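Local coordinates for protein dihydroorotate dehydrogenase (Schistosoma mansoni, PDB 6UY4) that probably catalyses the FMN-dependent oxidation of (S)-dihydroorotate to orotate with a quinone as electron acceptor, a step of de novo pyrimidine synthesis, at residues D45-H50 with N123-I128; V112-P117 with C141-D146; E135-R140 with F357-P362. All coordinates share one frame; numbering follows the deposited sequence.

Contact 1: D45-H50 with N123-I128; sequences DGETAH and NARPRI. With QLA (2-[(4-fluorophenyl)amino]-3-hydroxynaphthalene-1,4-dione), chain B.
Where the N-terminal helices of this class 2 enzyme cover the barrel and help to form the inhibitor pocket, Glu47 on the first turn of helix 46-58 reaches Arg125 and Arg127 in the loop ahead of strand 128-131. Together with Asp45 they make a salt-bridge network. Glu47 points to the loop from CB on, and with CG anti to the backbone N (chi1 -173°) its chain runs extended beyond CG. Arg127 grips the carboxylate side-on, with NE donating to Glu47 OE1 at 3.1 Å. The straighter bond runs from Arg127 NH1 to the syn lone pair of Glu47 OE2, at 2.9 Å, and the two flat groups lie only 19° from coplanar. Arg125 meets the same carboxylate differently: Glu47 CD sits 3.3 Å above its guanidinium plane, toward the rim. Glu47 OE1, 3.1 Å from Arg125 NE, is well out of that plane, so this salt bridge rests on charge alone. One water joins Glu47 OE1 to Arg127 N, and Arg127 NH2 goes on to Asn123 O and Leu121 O, which should help hold that guanidinium's rotation.

Asp45 is the N-cap of the helix, its OD2 accepting from both N and OG1 of Thr48; its salt bridge to Arg125 NH2 is long. Beneath the charges the contact turns apolar. Ile128 CD1 packs on Glu47 CB at 3.9 Å, while Ile128 CG2 lies near Gly46 CA and touches C14 of the inhibitor naphthoquinone at 3.4 Å. From the helix side, His50 ND1 donates to the inhibitor carbonyl O1 at 2.6 Å.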
loop_
_atom_site.group_PDB
_atom_site.type_symbol
_atom_site.label_atom_id
_atom_site.label_comp_id
_atom_site.label_asym_id
_atom_site.label_seq_id
_atom_site.Cartn_x
_atom_site.Cartn_y
_atom_site.Cartn_z
ATOM N N ASP A 45 -10.574 -13.398 14.844
ATOM C CA ASP A 45 -9.535 -13.536 13.834
ATOM C C ASP A 45 -9.520 -12.321 12.913
ATOM O O ASP A 45 -10.568 -11.854 12.455
ATOM C CB ASP A 45 -9.747 -14.810 13.017
ATOM C CG ASP A 45 -8.578 -15.118 12.104
ATOM O OD1 ASP A 45 -7.468 -15.367 12.622
ATOM O OD2 ASP A 45 -8.767 -15.111 10.870
ATOM N N GLY A 46 -8.316 -11.815 12.639
ATOM C CA GLY A 46 -8.198 -10.591 11.864
ATOM C C GLY A 46 -8.537 -10.770 10.397
ATOM O O GLY A 46 -9.241 -9.944 9.809
ATOM N N GLU A 47 -8.039 -11.846 9.781
ATOM C CA GLU A 47 -8.290 -12.056 8.358
ATOM C C GLU A 47 -9.759 -12.343 8.082
ATOM O O GLU A 47 -10.265 -12.000 7.007
ATOM C CB GLU A 47 -7.415 -13.191 7.827
ATOM C CG GLU A 47 -7.475 -13.367 6.318
ATOM C CD GLU A 47 -6.462 -14.369 5.805
ATOM O OE1 GLU A 47 -5.614 -14.817 6.606
ATOM O OE2 GLU A 47 -6.513 -14.709 4.604
ATOM N N THR A 48 -10.459 -12.965 9.034
ATOM C CA THR A 48 -11.888 -13.204 8.862
ATOM C C THR A 48 -12.655 -11.890 8.807
ATOM O O THR A 48 -13.529 -11.701 7.953
ATOM C CB THR A 48 -12.413 -14.085 9.996
ATOM O OG1 THR A 48 -11.678 -15.315 10.024
ATOM C CG2 THR A 48 -13.890 -14.385 9.794
ATOM N N ALA A 49 -12.336 -10.963 9.716
ATOM C CA ALA A 49 -12.955 -9.644 9.670
ATOM C C ALA A 49 -12.565 -8.893 8.404
ATOM O O ALA A 49 -13.356 -8.100 7.883
ATOM C CB ALA A 49 -12.569 -8.838 10.910
ATOM N N HIS A 50 -11.353 -9.132 7.897
ATOM C CA HIS A 50 -10.935 -8.512 6.646
ATOM C C HIS A 50 -11.791 -8.999 5.485
ATOM O O HIS A 50 -12.286 -8.197 4.684
ATOM C CB HIS A 50 -9.455 -8.801 6.389
ATOM C CG HIS A 50 -8.947 -8.254 5.092
ATOM N ND1 HIS A 50 -9.033 -6.918 4.761
ATOM C CD2 HIS A 50 -8.344 -8.862 4.042
ATOM C CE1 HIS A 50 -8.507 -6.728 3.564
ATOM N NE2 HIS A 50 -8.082 -7.890 3.106
ATOM N N ASN A 123 0.965 -17.616 2.497
ATOM C CA ASN A 123 1.484 -18.310 3.661
ATOM C C ASN A 123 0.346 -18.888 4.499
ATOM O O ASN A 123 -0.823 -18.523 4.347
ATOM C CB ASN A 123 2.339 -17.367 4.509
ATOM C CG ASN A 123 3.610 -16.938 3.799
ATOM O OD1 ASN A 123 4.218 -17.715 3.061
ATOM N ND2 ASN A 123 4.021 -15.696 4.024
ATOM N N ALA A 124 0.710 -19.801 5.395
ATOM C CA ALA A 124 -0.277 -20.489 6.213
ATOM C C ALA A 124 -0.938 -19.531 7.198
ATOM O O ALA A 124 -0.336 -18.555 7.654
ATOM C CB ALA A 124 0.372 -21.649 6.968
ATOM N N ARG A 125 -2.212 -19.829 7.528
ATOM C CA ARG A 125 -3.046 -19.074 8.449
ATOM C C ARG A 125 -3.001 -19.690 9.843
ATOM O O ARG A 125 -2.844 -20.907 9.985
ATOM C CB ARG A 125 -4.495 -19.035 7.951
ATOM C CG ARG A 125 -4.650 -18.430 6.563
ATOM C CD ARG A 125 -6.102 -18.423 6.113
ATOM N NE ARG A 125 -6.935 -17.568 6.953
ATOM C CZ ARG A 125 -8.230 -17.348 6.745
ATOM N NH1 ARG A 125 -8.844 -17.922 5.720
ATOM N NH2 ARG A 125 -8.910 -16.555 7.561
ATOM N N PRO A 126 -3.130 -18.884 10.912
ATOM C CA PRO A 126 -3.342 -17.431 10.907
ATOM C C PRO A 126 -2.103 -16.631 10.507
ATOM O O PRO A 126 -0.991 -16.946 10.930
ATOM C CB PRO A 126 -3.729 -17.133 12.357
ATOM C CG PRO A 126 -3.049 -18.193 13.141
ATOM C CD PRO A 126 -3.102 -19.425 12.282
ATOM N N ARG A 127 -2.312 -15.598 9.689
ATOM C CA ARG A 127 -1.227 -14.758 9.199
ATOM C C ARG A 127 -1.490 -13.275 9.429
ATOM O O ARG A 127 -0.780 -12.437 8.859
ATOM C CB ARG A 127 -0.981 -15.025 7.710
ATOM C CG ARG A 127 -2.232 -14.918 6.853
ATOM C CD ARG A 127 -2.059 -15.636 5.523
ATOM N NE ARG A 127 -3.254 -15.532 4.691
ATOM C CZ ARG A 127 -3.422 -16.173 3.539
ATOM N NH1 ARG A 127 -4.544 -16.016 2.850
ATOM N NH2 ARG A 127 -2.472 -16.974 3.078
ATOM N N ILE A 128 -2.486 -12.929 10.243
ATOM C CA ILE A 128 -2.809 -11.544 10.566
ATOM C C ILE A 128 -3.118 -11.463 12.053
ATOM O O ILE A 128 -3.906 -12.260 12.572
ATOM C CB ILE A 128 -4.001 -11.021 9.739
ATOM C CG1 ILE A 128 -3.623 -10.893 8.263
ATOM C CG2 ILE A 128 -4.474 -9.690 10.280
ATOM C CD1 ILE A 128 -4.749 -10.385 7.391
HETATM C C1 QLA B . -9.517 -5.715 8.172
HETATM O O1 QLA B . -9.239 -5.612 6.990
HETATM C C2 QLA B . -10.908 -5.391 8.613
HETATM O O2 QLA B . -11.772 -5.094 7.652
HETATM C C3 QLA B . -11.236 -5.399 9.989
HETATM O O3 QLA B . -10.606 -6.098 12.182
HETATM C C4 QLA B . -13.107 -3.765 9.877
HETATM C C5 QLA B . -12.397 -2.687 9.368
HETATM C C6 QLA B . -13.058 -1.588 8.846
HETATM C C7 QLA B . -14.424 -1.599 8.829
HETATM C C8 QLA B . -15.161 -2.645 9.308
HETATM C C9 QLA B . -14.494 -3.741 9.832
HETATM C C10 QLA B . -10.252 -5.955 10.982
HETATM C C11 QLA B . -8.887 -6.274 10.523
HETATM C C12 QLA B . -7.941 -6.691 11.451
HETATM C C13 QLA B . -6.656 -6.988 11.044
HETATM C C14 QLA B . -6.302 -6.872 9.705
HETATM C C15 QLA B . -7.234 -6.460 8.775
HETATM C C16 QLA B . -8.531 -6.155 9.177
HETATM F F1 QLA B . -15.077 -0.522 8.314
HETATM N N1 QLA B . -12.419 -4.897 10.400
HETATM O O HOH W 1 -5.039 -15.260 9.086
#

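Contact 2: V112-P117 with C141-D146; sequences VGTVTP and CGFNSD. With FMN (flavin mononucleotide), chain G.
Thr114 and Phe143 meet through a CH-pi contact. The methyl CG2 of Thr114 stands over the centre of the Phe143 ring, 4.0 Å from its centroid and 5° off the ring normal. Thr114 OG1 lies beside its own backbone N (chi1 -69°) and CG2 anti to it, which sends hydroxyl and methyl to different partners. Thr116 adds a lesser apolar touch farther along, its CG2 lying 4.2 Å from Phe143 CB.

The remaining packing across the contact centres on Ser145, which sits against the backbone of 114-116. Ser145 CB is 3.4 Å from Thr114 O and also lies beside Thr116 OG1. Ser145 OG comes closest to Val115 at CA, 3.3 Å away, and is 3.6 Å from Val115 CG1, although the Val115 side chain as a whole turns away to helices 147-153 and 179-190. The hydroxyl of Thr116 is hydrogen-bonded to Asn118 O.

All this lies at the C-terminal end of strand 109-115 in the TIM barrel, the end at which flavin enzymes of this fold bind FMN. The Gly113-Thr114 peptide is cis, just before the strand ends at Val115.

Thr114 makes hydrogen bonds to the flavin. FMN N3 donates to Thr114 OG1 at 2.7 Å with an N-H...O angle of 164°, and Thr114 N donates to FMN O4 at 3.2 Å. Thr114 thus reads the pyrimidine edge of the isoalloxazine with both a donor and an acceptor, and its OG1 is also hydrogen-bonded to Asn169 OD1, a second-shell partner that probably helps to set the hydroxyl. On the 141-146 side, Cys141 SG approaches the flavin methyl C7M at 4.1 Å.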
loop_
_atom_site.group_PDB
_atom_site.type_symbol
_atom_site.label_atom_id
_atom_site.label_comp_id
_atom_site.label_asym_id
_atom_site.label_seq_id
_atom_site.Cartn_x
_atom_site.Cartn_y
_atom_site.Cartn_z
ATOM N N VAL A 112 -5.190 -1.363 -5.887
ATOM C CA VAL A 112 -5.500 -2.784 -5.965
ATOM C C VAL A 112 -4.204 -3.580 -6.034
ATOM O O VAL A 112 -3.263 -3.211 -6.748
ATOM C CB VAL A 112 -6.397 -3.070 -7.184
ATOM C CG1 VAL A 112 -6.722 -4.553 -7.278
ATOM C CG2 VAL A 112 -7.671 -2.244 -7.111
ATOM N N GLY A 113 -4.147 -4.678 -5.284
ATOM C CA GLY A 113 -2.950 -5.494 -5.226
ATOM C C GLY A 113 -2.665 -5.978 -3.821
ATOM O O GLY A 113 -3.398 -5.635 -2.887
ATOM N N THR A 114 -1.605 -6.762 -3.642
ATOM C CA THR A 114 -0.682 -7.127 -4.715
ATOM C C THR A 114 -1.199 -8.304 -5.539
ATOM O O THR A 114 -1.666 -9.301 -4.988
ATOM C CB THR A 114 0.708 -7.479 -4.140
ATOM O OG1 THR A 114 1.331 -6.293 -3.629
ATOM C CG2 THR A 114 1.601 -8.097 -5.201
ATOM N N VAL A 115 -1.113 -8.179 -6.864
ATOM C CA VAL A 115 -1.602 -9.185 -7.798
ATOM C C VAL A 115 -0.410 -9.927 -8.386
ATOM O O VAL A 115 0.546 -9.303 -8.862
ATOM C CB VAL A 115 -2.455 -8.554 -8.912
ATOM C CG1 VAL A 115 -3.053 -9.633 -9.802
ATOM C CG2 VAL A 115 -3.546 -7.681 -8.316
ATOM N N THR A 116 -0.470 -11.254 -8.351
ATOM C CA THR A 116 0.515 -12.143 -8.944
ATOM C C THR A 116 -0.005 -12.701 -10.261
ATOM O O THR A 116 -1.215 -12.702 -10.510
ATOM C CB THR A 116 0.842 -13.292 -7.983
ATOM O OG1 THR A 116 -0.365 -13.975 -7.621
ATOM C CG2 THR A 116 1.521 -12.763 -6.726
ATOM N N PRO A 117 0.887 -13.171 -11.150
ATOM C CA PRO A 117 0.423 -13.737 -12.427
ATOM C C PRO A 117 -0.522 -14.916 -12.251
ATOM O O PRO A 117 -1.651 -14.893 -12.754
ATOM C CB PRO A 117 1.728 -14.162 -13.113
ATOM C CG PRO A 117 2.752 -13.249 -12.547
ATOM C CD PRO A 117 2.355 -13.037 -11.113
ATOM N N CYS A 141 1.056 -12.276 5.237
ATOM C CA CYS A 141 0.143 -12.895 4.280
ATOM C C CYS A 141 0.904 -13.655 3.200
ATOM O O CYS A 141 0.619 -14.828 2.931
ATOM C CB CYS A 141 -0.760 -11.831 3.656
ATOM S SG CYS A 141 -1.776 -10.923 4.843
ATOM N N GLY A 142 1.873 -13.002 2.565
ATOM C CA GLY A 142 2.681 -13.659 1.559
ATOM C C GLY A 142 2.080 -13.640 0.168
ATOM O O GLY A 142 2.187 -14.625 -0.570
ATOM N N PHE A 143 1.443 -12.525 -0.195
ATOM C CA PHE A 143 0.890 -12.303 -1.532
ATOM C C PHE A 143 -0.133 -13.387 -1.892
ATOM O O PHE A 143 0.118 -14.287 -2.697
ATOM C CB PHE A 143 2.003 -12.233 -2.586
ATOM C CG PHE A 143 2.895 -11.028 -2.456
ATOM C CD1 PHE A 143 4.090 -10.961 -3.155
ATOM C CD2 PHE A 143 2.541 -9.963 -1.644
ATOM C CE1 PHE A 143 4.913 -9.858 -3.045
ATOM C CE2 PHE A 143 3.361 -8.858 -1.527
ATOM C CZ PHE A 143 4.549 -8.805 -2.229
ATOM N N ASN A 144 -1.302 -13.273 -1.270
ATOM C CA ASN A 144 -2.442 -14.119 -1.603
ATOM C C ASN A 144 -3.302 -13.374 -2.619
ATOM O O ASN A 144 -3.970 -12.392 -2.279
ATOM C CB ASN A 144 -3.238 -14.491 -0.353
ATOM C CG ASN A 144 -3.584 -13.287 0.504
ATOM O OD1 ASN A 144 -2.767 -12.387 0.690
ATOM N ND2 ASN A 144 -4.805 -13.266 1.028
ATOM N N SER A 145 -3.275 -13.830 -3.870
ATOM C CA SER A 145 -3.947 -13.134 -4.954
ATOM C C SER A 145 -4.711 -14.135 -5.808
ATOM O O SER A 145 -4.433 -15.336 -5.797
ATOM C CB SER A 145 -2.952 -12.349 -5.819
ATOM O OG SER A 145 -3.626 -11.540 -6.767
ATOM N N ASP A 146 -5.684 -13.617 -6.556
ATOM C CA ASP A 146 -6.499 -14.423 -7.455
ATOM C C ASP A 146 -5.906 -14.540 -8.854
ATOM O O ASP A 146 -6.536 -15.146 -9.727
ATOM C CB ASP A 146 -7.914 -13.842 -7.547
ATOM C CG ASP A 146 -8.688 -13.983 -6.252
ATOM O OD1 ASP A 146 -8.131 -14.543 -5.284
ATOM O OD2 ASP A 146 -9.854 -13.536 -6.204
HETATM N N1 FMN G . 1.659 -3.660 0.664
HETATM C C2 FMN G . 1.839 -4.032 -0.654
HETATM O O2 FMN G . 2.559 -3.359 -1.389
HETATM N N3 FMN G . 1.212 -5.156 -1.150
HETATM C C4 FMN G . 0.403 -5.916 -0.331
HETATM O O4 FMN G . -0.155 -6.919 -0.774
HETATM C C4A FMN G . 0.218 -5.547 0.996
HETATM N N5 FMN G . -0.589 -6.303 1.819
HETATM C C5A FMN G . -0.774 -5.933 3.135
HETATM C C6 FMN G . -1.592 -6.699 3.958
HETATM C C7 FMN G . -1.781 -6.336 5.286
HETATM C C7M FMN G . -2.664 -7.167 6.170
HETATM C C8 FMN G . -1.153 -5.202 5.791
HETATM C C8M FMN G . -1.356 -4.806 7.223
HETATM C C9 FMN G . -0.334 -4.437 4.965
HETATM C C9A FMN G . -0.143 -4.798 3.635
HETATM N N10 FMN G . 0.667 -4.039 2.807
HETATM C C10 FMN G . 0.850 -4.414 1.491
HETATM C "C1'" FMN G . 1.363 -2.815 3.321
HETATM C "C2'" FMN G . 0.466 -1.591 3.183
HETATM O "O2'" FMN G . 0.037 -1.460 1.846
HETATM C "C3'" FMN G . 1.210 -0.325 3.586
HETATM O "O3'" FMN G . 2.430 -0.251 2.883
HETATM C "C4'" FMN G . 1.487 -0.267 5.084
HETATM O "O4'" FMN G . 0.567 -1.067 5.796
HETATM C "C5'" FMN G . 1.360 1.175 5.545
HETATM O "O5'" FMN G . 1.348 1.254 6.948
HETATM P P FMN G . 0.015 1.778 7.677
HETATM O O1P FMN G . 0.284 1.838 9.160
HETATM O O2P FMN G . -0.373 3.139 7.148
HETATM O O3P FMN G . -1.094 0.792 7.417
#

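Contact 3: E135-R140 with F357-P362; sequences EAVVNR and FVYQGP. With QLA (2-[(4-fluorophenyl)amino]-3-hydroxynaphthalene-1,4-dione), chain B; FMN (flavin mononucleotide), chain G.
Tyr359 lays its ring against the backbone of Glu135 and Ala136, and this is the close-packed part of the contact. Glu135 CA sits over one face of the ring, 3.9 Å from its centroid and 17° off the normal, a CH-pi contact displaced toward the rim. The phenol OH, at the far end of the ring, donates to Ala136 O at 2.6 Å. It approaches that oxygen tilted 34° from the carbonyl plane, and the same OH has a weak hydrogen bond with Trp131 N. Val137 adds an apolar touch, its CG2 coming obliquely to Tyr359 CE2 at 4.0 Å. A buried hydroxyl is in this way satisfied by main-chain atoms of two neighbouring strands.

The contact is looser at the Glu135 side chain, which is partly exposed. Its CB lies 4.2 Å from Tyr359 CD2, and the chain runs on extended from CG. Its OE1 comes no nearer than 4.5 Å to Gln360 NE2, and OE2 makes a long, weak ion pair with Lys32. Gln360 is committed away from this contact, its NE2 donating to Ser335 O and its OE1 accepting from Lys367.

Past the tyrosine both segments turn to ligands. Asn139 ND2 lies 3.3 Å from FMN C8, by the dimethylbenzene end of the flavin, while Val358 CG1 packs on the inhibitor naphthoquinone at C11, 3.5 Å away. Pro362 CD meets the inhibitor fluorine F1 at 3.2 Å.

Glu135 and Ala136 together face Trp131 as a G1 beta bulge, which opens strand 136-139 in the hairpin with strand 128-131; short helix 355-360, following barrel strand 350-353, packs against it through Tyr359, while Val358 of the same helix faces the inhibitor site.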
loop_
_atom_site.group_PDB
_atom_site.type_symbol
_atom_site.label_atom_id
_atom_site.label_comp_id
_atom_site.label_asym_id
_atom_site.label_seq_id
_atom_site.Cartn_x
_atom_site.Cartn_y
_atom_site.Cartn_z
ATOM N N GLU A 135 -2.527 0.300 18.364
ATOM C CA GLU A 135 -3.205 0.531 17.086
ATOM C C GLU A 135 -2.331 0.072 15.920
ATOM O O GLU A 135 -2.103 0.797 14.950
ATOM C CB GLU A 135 -3.608 1.998 16.928
ATOM C CG GLU A 135 -4.626 2.484 17.951
ATOM C CD GLU A 135 -5.142 3.876 17.642
ATOM O OE1 GLU A 135 -4.966 4.335 16.493
ATOM O OE2 GLU A 135 -5.721 4.514 18.547
ATOM N N ALA A 136 -1.837 -1.159 16.028
ATOM C CA ALA A 136 -0.905 -1.722 15.064
ATOM C C ALA A 136 -1.396 -3.087 14.601
ATOM O O ALA A 136 -2.273 -3.704 15.212
ATOM C CB ALA A 136 0.506 -1.839 15.656
ATOM N N VAL A 137 -0.814 -3.553 13.497
ATOM C CA VAL A 137 -1.121 -4.857 12.919
ATOM C C VAL A 137 0.182 -5.507 12.474
ATOM O O VAL A 137 1.046 -4.850 11.885
ATOM C CB VAL A 137 -2.107 -4.744 11.735
ATOM C CG1 VAL A 137 -2.296 -6.096 11.059
ATOM C CG2 VAL A 137 -3.449 -4.195 12.196
ATOM N N VAL A 138 0.326 -6.798 12.767
ATOM C CA VAL A 138 1.443 -7.609 12.291
ATOM C C VAL A 138 0.880 -8.666 11.349
ATOM O O VAL A 138 -0.002 -9.443 11.735
ATOM C CB VAL A 138 2.212 -8.259 13.451
ATOM C CG1 VAL A 138 3.281 -9.200 12.914
ATOM C CG2 VAL A 138 2.830 -7.193 14.343
ATOM N N ASN A 139 1.386 -8.699 10.116
ATOM C CA ASN A 139 0.874 -9.601 9.095
ATOM C C ASN A 139 2.022 -10.286 8.365
ATOM O O ASN A 139 3.116 -9.732 8.232
ATOM C CB ASN A 139 -0.008 -8.860 8.076
ATOM C CG ASN A 139 0.790 -8.294 6.912
ATOM O OD1 ASN A 139 0.948 -8.944 5.877
ATOM N ND2 ASN A 139 1.298 -7.078 7.078
ATOM N N ARG A 140 1.748 -11.502 7.891
ATOM C CA ARG A 140 2.670 -12.263 7.055
ATOM C C ARG A 140 1.853 -13.024 6.007
ATOM O O ARG A 140 1.922 -14.243 5.880
ATOM C CB ARG A 140 3.533 -13.205 7.894
ATOM C CG ARG A 140 2.759 -14.058 8.888
ATOM C CD ARG A 140 3.637 -15.154 9.474
ATOM N NE ARG A 140 2.915 -15.990 10.431
ATOM C CZ ARG A 140 2.971 -15.838 11.751
ATOM N NH1 ARG A 140 3.719 -14.878 12.279
ATOM N NH2 ARG A 140 2.282 -16.646 12.543
ATOM N N PHE A 357 -7.419 2.526 9.023
ATOM C CA PHE A 357 -8.745 2.184 8.523
ATOM C C PHE A 357 -9.342 1.012 9.291
ATOM O O PHE A 357 -10.567 0.910 9.413
ATOM C CB PHE A 357 -8.677 1.869 7.028
ATOM C CG PHE A 357 -10.005 1.521 6.418
ATOM C CD1 PHE A 357 -10.374 0.198 6.237
ATOM C CD2 PHE A 357 -10.883 2.515 6.023
ATOM C CE1 PHE A 357 -11.594 -0.126 5.676
ATOM C CE2 PHE A 357 -12.105 2.196 5.460
ATOM C CZ PHE A 357 -12.460 0.874 5.286
ATOM N N VAL A 358 -8.496 0.125 9.820
ATOM C CA VAL A 358 -8.991 -0.990 10.621
ATOM C C VAL A 358 -9.499 -0.495 11.970
ATOM O O VAL A 358 -10.546 -0.938 12.456
ATOM C CB VAL A 358 -7.892 -2.057 10.784
ATOM C CG1 VAL A 358 -8.313 -3.110 11.797
ATOM C CG2 VAL A 358 -7.567 -2.696 9.445
ATOM N N TYR A 359 -8.777 0.439 12.587
ATOM C CA TYR A 359 -9.094 0.904 13.931
ATOM C C TYR A 359 -10.005 2.125 13.959
ATOM O O TYR A 359 -10.504 2.476 15.033
ATOM C CB TYR A 359 -7.804 1.220 14.696
ATOM C CG TYR A 359 -6.978 -0.003 15.031
ATOM C CD1 TYR A 359 -7.322 -0.825 16.095
ATOM C CD2 TYR A 359 -5.852 -0.332 14.286
ATOM C CE1 TYR A 359 -6.572 -1.944 16.408
ATOM C CE2 TYR A 359 -5.095 -1.449 14.592
ATOM C CZ TYR A 359 -5.459 -2.250 15.653
ATOM O OH TYR A 359 -4.709 -3.362 15.961
ATOM N N GLN A 360 -10.241 2.781 12.821
ATOM C CA GLN A 360 -11.107 3.950 12.788
ATOM C C GLN A 360 -12.269 3.837 11.810
ATOM O O GLN A 360 -13.186 4.665 11.875
ATOM C CB GLN A 360 -10.296 5.214 12.458
ATOM C CG GLN A 360 -9.149 5.475 13.422
ATOM C CD GLN A 360 -8.485 6.817 13.191
ATOM O OE1 GLN A 360 -9.038 7.688 12.520
ATOM N NE2 GLN A 360 -7.291 6.991 13.747
ATOM N N GLY A 361 -12.265 2.855 10.914
ATOM C CA GLY A 361 -13.389 2.621 10.040
ATOM C C GLY A 361 -13.423 3.533 8.830
ATOM O O GLY A 361 -12.451 4.225 8.513
ATOM N N PRO A 362 -14.557 3.540 8.128
ATOM C CA PRO A 362 -14.688 4.352 6.906
ATOM C C PRO A 362 -14.423 5.829 7.126
ATOM O O PRO A 362 -13.763 6.454 6.280
ATOM C CB PRO A 362 -16.142 4.099 6.475
ATOM C CG PRO A 362 -16.445 2.749 6.999
ATOM C CD PRO A 362 -15.699 2.624 8.304
HETATM C C1 QLA B . -9.517 -5.715 8.172
HETATM O O1 QLA B . -9.239 -5.612 6.990
HETATM C C2 QLA B . -10.908 -5.391 8.613
HETATM O O2 QLA B . -11.772 -5.094 7.652
HETATM C C3 QLA B . -11.236 -5.399 9.989
HETATM O O3 QLA B . -10.606 -6.098 12.182
HETATM C C4 QLA B . -13.107 -3.765 9.877
HETATM C C5 QLA B . -12.397 -2.687 9.368
HETATM C C6 QLA B . -13.058 -1.588 8.846
HETATM C C7 QLA B . -14.424 -1.599 8.829
HETATM C C8 QLA B . -15.161 -2.645 9.308
HETATM C C9 QLA B . -14.494 -3.741 9.832
HETATM C C10 QLA B . -10.252 -5.955 10.982
HETATM C C11 QLA B . -8.887 -6.274 10.523
HETATM C C12 QLA B . -7.941 -6.691 11.451
HETATM C C13 QLA B . -6.656 -6.988 11.044
HETATM C C14 QLA B . -6.302 -6.872 9.705
HETATM C C15 QLA B . -7.234 -6.460 8.775
HETATM C C16 QLA B . -8.531 -6.155 9.177
HETATM F F1 QLA B . -15.077 -0.522 8.314
HETATM N N1 QLA B . -12.419 -4.897 10.400
HETATM N N1 FMN G . 1.659 -3.660 0.664
HETATM C C2 FMN G . 1.839 -4.032 -0.654
HETATM O O2 FMN G . 2.559 -3.359 -1.389
HETATM N N3 FMN G . 1.212 -5.156 -1.150
HETATM C C4 FMN G . 0.403 -5.916 -0.331
HETATM O O4 FMN G . -0.155 -6.919 -0.774
HETATM C C4A FMN G . 0.218 -5.547 0.996
HETATM N N5 FMN G . -0.589 -6.303 1.819
HETATM C C5A FMN G . -0.774 -5.933 3.135
HETATM C C6 FMN G . -1.592 -6.699 3.958
HETATM C C7 FMN G . -1.781 -6.336 5.286
HETATM C C7M FMN G . -2.664 -7.167 6.170
HETATM C C8 FMN G . -1.153 -5.202 5.791
HETATM C C8M FMN G . -1.356 -4.806 7.223
HETATM C C9 FMN G . -0.334 -4.437 4.965
HETATM C C9A FMN G . -0.143 -4.798 3.635
HETATM N N10 FMN G . 0.667 -4.039 2.807
HETATM C C10 FMN G . 0.850 -4.414 1.491
HETATM C "C1'" FMN G . 1.363 -2.815 3.321
HETATM C "C2'" FMN G . 0.466 -1.591 3.183
HETATM O "O2'" FMN G . 0.037 -1.460 1.846
HETATM C "C3'" FMN G . 1.210 -0.325 3.586
HETATM O "O3'" FMN G . 2.430 -0.251 2.883
HETATM C "C4'" FMN G . 1.487 -0.267 5.084
HETATM O "O4'" FMN G . 0.567 -1.067 5.796
HETATM C "C5'" FMN G . 1.360 1.175 5.545
HETATM O "O5'" FMN G . 1.348 1.254 6.948
HETATM P P FMN G . 0.015 1.778 7.677
HETATM O O1P FMN G . 0.284 1.838 9.160
HETATM O O2P FMN G . -0.373 3.139 7.148
HETATM O O3P FMN G . -1.094 0.792 7.417
#

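Overall arrangement
Contacts 1 and 3 lie about 12 Å apart between centres and both border the inhibitor; contact 2, about 15 Å from contact 1 and 19 Å from contact 3, joins contact 3 in touching FMN. One run of chain links them all: residues 123-128 lead into strand 128-131, the hairpin returns along strand 136-139, and residues 141-146 follow directly. Asn123 N to Cys141 O (2.8 Å) and Arg127 O to Arg140 N (2.9 Å) zip its two arms together. Helix 46-58, barrel strand 109-115 and helix 355-360 each meet a different part of this excursion, so it bridges the flavin at the barrel mouth and the pocket probably used by quinone.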